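Local coordinates for BspA (BspA_V) (Streptococcus agalactiae serotype III, PDB 5DZ8), which acts as a cell wall-anchored adhesin of the antigen I/II family, this chain being its variable (V) domain, at the interface of chains A and B. Residues are numbered along the deposited sequence; one frame, centred on the assembly and turned at random. Chains: chain A/B, BspA (BspA_V).

Contact 1: the interface of chains A and B. Residues chain A 3-5; chain B 165-166, 168.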
loop_
_atom_site.group_PDB
_atom_site.type_symbol
_atom_site.label_atom_id
_atom_site.label_comp_id
_atom_site.label_asym_id
_atom_site.label_seq_id
_atom_site.Cartn_x
_atom_site.Cartn_y
_atom_site.Cartn_z
ATOM N N ASN A 3 13.149 -25.697 -33.381
ATOM C CA ASN A 3 11.770 -25.980 -33.282
ATOM C C ASN A 3 11.448 -25.795 -31.783
ATOM O O ASN A 3 11.294 -26.751 -31.030
ATOM C CB ASN A 3 11.498 -27.392 -33.771
ATOM C CG ASN A 3 10.061 -27.736 -33.607
ATOM O OD1 ASN A 3 9.228 -26.844 -33.631
ATOM N ND2 ASN A 3 9.757 -28.986 -33.339
ATOM N N VAL A 4 11.426 -24.532 -31.381
ATOM C CA VAL A 4 11.223 -24.126 -30.037
ATOM C C VAL A 4 9.926 -23.398 -29.826
ATOM O O VAL A 4 9.695 -22.467 -30.491
ATOM C CB VAL A 4 12.342 -23.204 -29.574
ATOM C CG1 VAL A 4 12.057 -22.783 -28.123
ATOM C CG2 VAL A 4 13.681 -23.939 -29.656
ATOM N N ALA A 5 9.134 -23.807 -28.835
ATOM C CA ALA A 5 7.993 -23.042 -28.401
ATOM C C ALA A 5 8.351 -22.094 -27.225
ATOM O O ALA A 5 8.832 -22.527 -26.154
ATOM C CB ALA A 5 6.885 -24.004 -28.007
ATOM N N TYR B 165 10.692 -22.120 -22.443
ATOM C CA TYR B 165 11.171 -22.585 -23.737
ATOM C C TYR B 165 11.100 -24.085 -23.723
ATOM O O TYR B 165 11.573 -24.725 -22.749
ATOM C CB TYR B 165 12.583 -22.116 -24.022
ATOM C CG TYR B 165 12.715 -20.579 -24.100
ATOM C CD1 TYR B 165 12.957 -19.846 -22.971
ATOM C CD2 TYR B 165 12.600 -19.902 -25.282
ATOM C CE1 TYR B 165 13.053 -18.462 -23.008
ATOM C CE2 TYR B 165 12.705 -18.520 -25.340
ATOM C CZ TYR B 165 12.943 -17.811 -24.182
ATOM O OH TYR B 165 13.053 -16.444 -24.178
ATOM N N VAL B 166 10.478 -24.639 -24.771
ATOM C CA VAL B 166 10.340 -26.072 -24.953
ATOM C C VAL B 166 10.954 -26.413 -26.302
ATOM O O VAL B 166 10.662 -25.788 -27.332
ATOM C CB VAL B 166 8.849 -26.543 -24.900
ATOM C CG1 VAL B 166 8.741 -28.059 -25.012
ATOM C CG2 VAL B 166 8.135 -26.072 -23.633
ATOM N N ASN B 168 10.545 -28.784 -29.024
ATOM C CA ASN B 168 9.527 -29.662 -29.552
ATOM C C ASN B 168 10.038 -30.755 -30.479
ATOM O O ASN B 168 9.262 -31.522 -30.944
ATOM C CB ASN B 168 8.478 -28.820 -30.282
ATOM C CG ASN B 168 7.643 -27.947 -29.331
ATOM O OD1 ASN B 168 7.227 -26.855 -29.699
ATOM N ND2 ASN B 168 7.362 -28.438 -28.145
#
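The first strand of chain A, residues 4-12, with A:Asn3 just ahead of it, meets the last strand of chain B, residues 158-167, and the tail that carries B:Asn168. The two chains pair in this way in the deposited dimer, which may or may not be the form on the cell surface. A:Ala5 and B:Val166 form an antiparallel beta bridge in which each backbone N-H reaches the other's carbonyl: A:Ala5 N to B:Val166 O at 2.9 Å, and B:Val166 N to A:Ala5 O at 3.0 Å. Beyond the strand end the pairing continues between B:Asn168 N and A:Asn3 O, 3.0 Å apart. The two asparagine side chains cross at about a right angle, their amide planes turned 60° apart. A:Asn3 has CG anti to its backbone N (chi1 177°), which carries A:Asn3 ND2 over B:Asn168 to lie 3.3 Å from B:Asn168 CB. The amide oxygen B:Asn168 OD1 turns toward A:Ala5, 3.3 Å from the methyl A:Ala5 CB. At the other end of the patch, A:Val4 CG1 touches the ring edge carbon CD2 of B:Tyr165 at 4.1 Å, a light contact beside the backbone ladder. Largely sequence-independent backbone bonding here ties the start of one chain to the end of the other.

Contact 2: the interface of chains A and B. Residues chain A 163-165; chain B 5, 135, 140-142.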
loop_
_atom_site.group_PDB
_atom_site.type_symbol
_atom_site.label_atom_id
_atom_site.label_comp_id
_atom_site.label_asym_id
_atom_site.label_seq_id
_atom_site.Cartn_x
_atom_site.Cartn_y
_atom_site.Cartn_z
ATOM N N VAL A 163 -6.713 18.806 19.156
ATOM C CA VAL A 163 -7.199 19.174 20.471
ATOM C C VAL A 163 -7.835 20.546 20.377
ATOM O O VAL A 163 -7.480 21.313 19.503
ATOM C CB VAL A 163 -6.052 19.178 21.559
ATOM C CG1 VAL A 163 -5.430 17.808 21.661
ATOM C CG2 VAL A 163 -4.952 20.241 21.328
ATOM N N SER A 164 -8.748 20.857 21.293
ATOM C CA SER A 164 -9.265 22.212 21.434
ATOM C C SER A 164 -9.584 22.574 22.865
ATOM O O SER A 164 -9.884 21.710 23.704
ATOM C CB SER A 164 -10.497 22.403 20.575
ATOM O OG SER A 164 -11.554 21.635 21.116
ATOM N N TYR A 165 -9.470 23.862 23.142
ATOM C CA TYR A 165 -9.699 24.417 24.450
ATOM C C TYR A 165 -10.519 25.683 24.316
ATOM O O TYR A 165 -10.170 26.565 23.539
ATOM C CB TYR A 165 -8.393 24.745 25.145
ATOM C CG TYR A 165 -7.474 23.558 25.330
ATOM C CD1 TYR A 165 -6.598 23.167 24.305
ATOM C CD2 TYR A 165 -7.445 22.853 26.525
ATOM C CE1 TYR A 165 -5.795 22.040 24.434
ATOM C CE2 TYR A 165 -6.610 21.739 26.676
ATOM C CZ TYR A 165 -5.773 21.349 25.638
ATOM O OH TYR A 165 -4.953 20.264 25.782
ATOM N N ALA B 5 -13.039 23.919 28.790
ATOM C CA ALA B 5 -13.452 22.664 28.186
ATOM C C ALA B 5 -12.391 22.170 27.168
ATOM O O ALA B 5 -12.027 22.867 26.212
ATOM C CB ALA B 5 -14.813 22.825 27.511
ATOM N N LEU B 135 -6.317 32.674 26.825
ATOM C CA LEU B 135 -7.729 32.587 26.506
ATOM C C LEU B 135 -8.557 33.566 27.338
ATOM O O LEU B 135 -8.930 33.323 28.504
ATOM C CB LEU B 135 -8.202 31.179 26.795
ATOM C CG LEU B 135 -8.341 30.165 25.695
ATOM C CD1 LEU B 135 -7.458 30.422 24.480
ATOM C CD2 LEU B 135 -8.209 28.786 26.286
ATOM N N SER B 140 -11.109 30.682 22.221
ATOM C CA SER B 140 -10.894 29.305 21.895
ATOM C C SER B 140 -9.566 29.193 21.228
ATOM O O SER B 140 -9.186 30.067 20.449
ATOM C CB SER B 140 -11.970 28.819 20.939
ATOM O OG SER B 140 -11.690 27.489 20.513
ATOM N N SER B 141 -8.889 28.078 21.479
ATOM C CA SER B 141 -7.628 27.746 20.838
ATOM C C SER B 141 -7.822 27.422 19.371
ATOM O O SER B 141 -6.891 27.490 18.621
ATOM C CB SER B 141 -7.019 26.478 21.485
ATOM O OG SER B 141 -7.934 25.363 21.387
ATOM N N GLY B 142 -9.026 27.064 18.975
ATOM C CA GLY B 142 -9.243 26.420 17.702
ATOM C C GLY B 142 -8.673 25.009 17.713
ATOM O O GLY B 142 -8.288 24.457 18.783
HETATM O O HOH W 1 -13.057 22.202 23.598
#
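In this adhesin V domain, the loop that precedes strand 144-155 of chain B supplies a serine clamp for the last strand of chain A, residues 158-167. B:Ser141 grips the backbone of A:Tyr165 at two points. The hydroxyl B:Ser141 OG accepts a hydrogen bond from A:Tyr165 N at 2.8 Å, while B:Ser141 N gives one to A:Tyr165 O at 2.9 Å, arriving nearly head-on to the carbonyl (165°). The chi1 of 58° sets B:Ser141 OG between its own backbone N and carbonyl carbon, where it can also donate to B:Gly142 O, 2.8 Å away and approached on a lone pair. Receiving from A:Tyr165 and giving to B:Gly142, the hydroxyl is probably held in one rotation. B:Ser141 OG also lies in plane at the edge of the A:Tyr165 ring, 3.9 Å from A:Tyr165 CD1. A second serine braces the loop: B:Ser140 OG takes the N-H of B:Gly142, the two heavy atoms B:Ser140 OG and B:Gly142 N standing 3.1 Å apart in a nearly straight bond. On the other flank of the strand, a water bridges the chains, bound to the hydroxyl A:Ser164 OG at 3.0 Å and to the backbone carbonyl B:Ala5 O at 2.9 Å.

Contact 3: the interface of chains A and B. Residues chain A 159-162; chain B 9-11, 143.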
loop_
_atom_site.group_PDB
_atom_site.type_symbol
_atom_site.label_atom_id
_atom_site.label_comp_id
_atom_site.label_asym_id
_atom_site.label_seq_id
_atom_site.Cartn_x
_atom_site.Cartn_y
_atom_site.Cartn_z
ATOM N N GLY A 159 -5.174 10.837 8.721
ATOM C CA GLY A 159 -5.948 11.631 9.693
ATOM C C GLY A 159 -5.088 12.442 10.650
ATOM O O GLY A 159 -3.861 12.319 10.721
ATOM N N SER A 160 -5.720 13.333 11.378
ATOM C CA SER A 160 -4.980 13.939 12.457
ATOM C C SER A 160 -5.787 14.204 13.704
ATOM O O SER A 160 -7.008 14.292 13.695
ATOM C CB SER A 160 -4.154 15.121 11.980
ATOM O OG SER A 160 -4.965 16.144 11.558
ATOM N N ALA A 161 -5.049 14.217 14.800
ATOM C CA ALA A 161 -5.598 14.335 16.124
ATOM C C ALA A 161 -5.574 15.809 16.442
ATOM O O ALA A 161 -4.484 16.423 16.406
ATOM C CB ALA A 161 -4.721 13.556 17.104
ATOM N N LEU A 162 -6.742 16.365 16.791
ATOM C CA LEU A 162 -6.885 17.797 16.995
ATOM C C LEU A 162 -7.423 18.015 18.360
ATOM O O LEU A 162 -8.489 17.490 18.680
ATOM C CB LEU A 162 -7.842 18.407 15.958
ATOM C CG LEU A 162 -7.408 18.276 14.500
ATOM C CD1 LEU A 162 -8.591 18.410 13.586
ATOM C CD2 LEU A 162 -6.388 19.318 14.118
ATOM N N LYS B 9 -10.257 15.334 18.923
ATOM C CA LYS B 9 -11.027 14.729 17.798
ATOM C C LYS B 9 -10.067 14.253 16.669
ATOM O O LYS B 9 -8.906 14.666 16.618
ATOM C CB LYS B 9 -12.021 15.748 17.199
ATOM N N ALA B 10 -10.552 13.402 15.773
ATOM C CA ALA B 10 -9.797 13.014 14.549
ATOM C C ALA B 10 -10.517 13.462 13.288
ATOM O O ALA B 10 -11.710 13.240 13.183
ATOM C CB ALA B 10 -9.580 11.519 14.514
ATOM N N GLN B 11 -9.801 14.124 12.376
ATOM C CA GLN B 11 -10.336 14.598 11.094
ATOM C C GLN B 11 -9.364 14.306 9.984
ATOM O O GLN B 11 -8.172 14.184 10.233
ATOM C CB GLN B 11 -10.560 16.114 11.113
ATOM N N ASN B 143 -8.614 24.438 16.514
ATOM C CA ASN B 143 -8.181 23.068 16.324
ATOM C C ASN B 143 -6.687 23.028 16.227
ATOM O O ASN B 143 -6.101 23.605 15.327
ATOM C CB ASN B 143 -8.788 22.496 15.061
ATOM C CG ASN B 143 -10.279 22.301 15.162
ATOM O OD1 ASN B 143 -10.833 22.048 16.232
ATOM N ND2 ASN B 143 -10.947 22.426 14.031
#
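A:Leu162 forms the apolar centre, its two methyls reaching different parts of chain B. A:Leu162 CD1 rests 3.9 Å from CB of B:Gln11, and A:Leu162 CD2 meets CB of B:Asn143 at 4.1 Å. With CG anti to the carbonyl carbon (chi1 -61°), the isobutyl group spreads between strand 4-11 and the loop residue B:Asn143, whose side chain lies at a slant to it and whose contact comes through CB and not through the amide. The side chains of B:Lys9 and B:Gln11 are incompletely modelled, and nothing can be said of their ends. Beside this centre runs a ladder of backbone bonds between strand 158-167 of chain A and strand 4-11 of chain B, which pair antiparallel. A:Leu162 N donates to B:Lys9 O at 2.8 Å, and B:Lys9 N returns a bond of 2.8 Å to A:Leu162 O. Farther out, at the polar rim, A:Ser160 N binds B:Gln11 O at 2.8 Å, answered by B:Gln11 N to A:Ser160 O at 3.1 Å; the serine takes part through its backbone. The site extends the sheet of chain B by a strand of chain A and so joins the two chains in the deposited dimer, in what looks like a strand exchange.

Contact 4: the interface of chains A and B. Residues chain A 162-164; chain B 6-8, 141.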
loop_
_atom_site.group_PDB
_atom_site.type_symbol
_atom_site.label_atom_id
_atom_site.label_comp_id
_atom_site.label_asym_id
_atom_site.label_seq_id
_atom_site.Cartn_x
_atom_site.Cartn_y
_atom_site.Cartn_z
ATOM N N LEU A 162 -6.742 16.365 16.791
ATOM C CA LEU A 162 -6.885 17.797 16.995
ATOM C C LEU A 162 -7.423 18.015 18.360
ATOM O O LEU A 162 -8.489 17.490 18.680
ATOM C CB LEU A 162 -7.842 18.407 15.958
ATOM C CG LEU A 162 -7.408 18.276 14.500
ATOM C CD1 LEU A 162 -8.591 18.410 13.586
ATOM C CD2 LEU A 162 -6.388 19.318 14.118
ATOM N N VAL A 163 -6.713 18.806 19.156
ATOM C CA VAL A 163 -7.199 19.174 20.471
ATOM C C VAL A 163 -7.835 20.546 20.377
ATOM O O VAL A 163 -7.480 21.313 19.503
ATOM C CB VAL A 163 -6.052 19.178 21.559
ATOM C CG1 VAL A 163 -5.430 17.808 21.661
ATOM C CG2 VAL A 163 -4.952 20.241 21.328
ATOM N N SER A 164 -8.748 20.857 21.293
ATOM C CA SER A 164 -9.265 22.212 21.434
ATOM C C SER A 164 -9.584 22.574 22.865
ATOM O O SER A 164 -9.884 21.710 23.704
ATOM C CB SER A 164 -10.497 22.403 20.575
ATOM O OG SER A 164 -11.554 21.635 21.116
ATOM N N PHE B 6 -11.919 20.959 27.410
ATOM C CA PHE B 6 -10.862 20.306 26.623
ATOM C C PHE B 6 -11.531 19.340 25.706
ATOM O O PHE B 6 -12.399 18.612 26.122
ATOM C CB PHE B 6 -9.898 19.547 27.525
ATOM C CG PHE B 6 -9.178 18.429 26.840
ATOM C CD1 PHE B 6 -8.200 18.696 25.872
ATOM C CD2 PHE B 6 -9.450 17.108 27.164
ATOM C CE1 PHE B 6 -7.545 17.668 25.242
ATOM C CE2 PHE B 6 -8.803 16.065 26.524
ATOM C CZ PHE B 6 -7.838 16.335 25.578
ATOM N N ASP B 7 -11.163 19.346 24.440
ATOM C CA ASP B 7 -11.607 18.278 23.546
ATOM C C ASP B 7 -10.497 17.780 22.645
ATOM O O ASP B 7 -9.497 18.479 22.427
ATOM C CB ASP B 7 -12.810 18.713 22.728
ATOM C CG ASP B 7 -13.688 17.507 22.301
ATOM O OD1 ASP B 7 -13.779 16.429 23.021
ATOM O OD2 ASP B 7 -14.278 17.638 21.205
ATOM N N ILE B 8 -10.638 16.545 22.184
ATOM C CA ILE B 8 -9.728 15.995 21.188
ATOM C C ILE B 8 -10.503 15.118 20.212
ATOM O O ILE B 8 -11.253 14.240 20.637
ATOM C CB ILE B 8 -8.520 15.215 21.800
ATOM C CG1 ILE B 8 -7.515 14.851 20.689
ATOM C CG2 ILE B 8 -8.965 13.936 22.494
ATOM C CD1 ILE B 8 -6.215 14.259 21.178
ATOM N N SER B 141 -8.889 28.078 21.479
ATOM C CA SER B 141 -7.628 27.746 20.838
ATOM C C SER B 141 -7.822 27.422 19.371
ATOM O O SER B 141 -6.891 27.490 18.621
ATOM C CB SER B 141 -7.019 26.478 21.485
ATOM O OG SER B 141 -7.934 25.363 21.387
#
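A:Val163 and B:Ile8 make the tight side of this antiparallel strand pair, which joins residues 158-167 of chain A to residues 4-11 of chain B. A:Val163 CG1 abuts both CG1 and CD1 of B:Ile8, the latter at 3.7 Å, as the two side chains meet at an oblique angle. The isoleucine is extended, with CG1 anti to the backbone N (chi1 -172°) and CD1 continuing the same line, and this lays its longer branch alongside the valine methyl. The ring of B:Phe6 adds a marginal touch on the same side of the pair, B:Phe6 CE1 standing 4.2 Å from A:Val163 CG1. The opposite side is looser and polar. There the hydroxyl A:Ser164 OG approaches the methylene CB of B:Asp7 at 3.6 Å, while the aspartate carboxylate points away from the strand of chain A. Between these two sides, backbone bonds hold the register: A:Ser164 N to B:Asp7 O at 2.7 Å, and B:Asp7 N to A:Ser164 O at 2.8 Å. The contact holds the middle of the last strand of chain A against chain B in the deposited dimer, one face packed with hydrocarbon and the other polar.

Contacts 2, 3 and 4 follow strand 158-167 of chain A along chain B: contacts 2 and 4 are about 5 Å apart between the centres of their C-alpha atoms and share A:Val163, A:Ser164 and B:Ser141, while contact 3 lies about 9 Å from contact 4, with A:Leu162 common to both. Contact 1 lies about 75 Å from contact 2, at the other end of the dimer, where the two-fold places strand 158-167 of chain B against chain A. The reciprocal exchange of last strands would make a swapped dimer, which may or may not be the biological form.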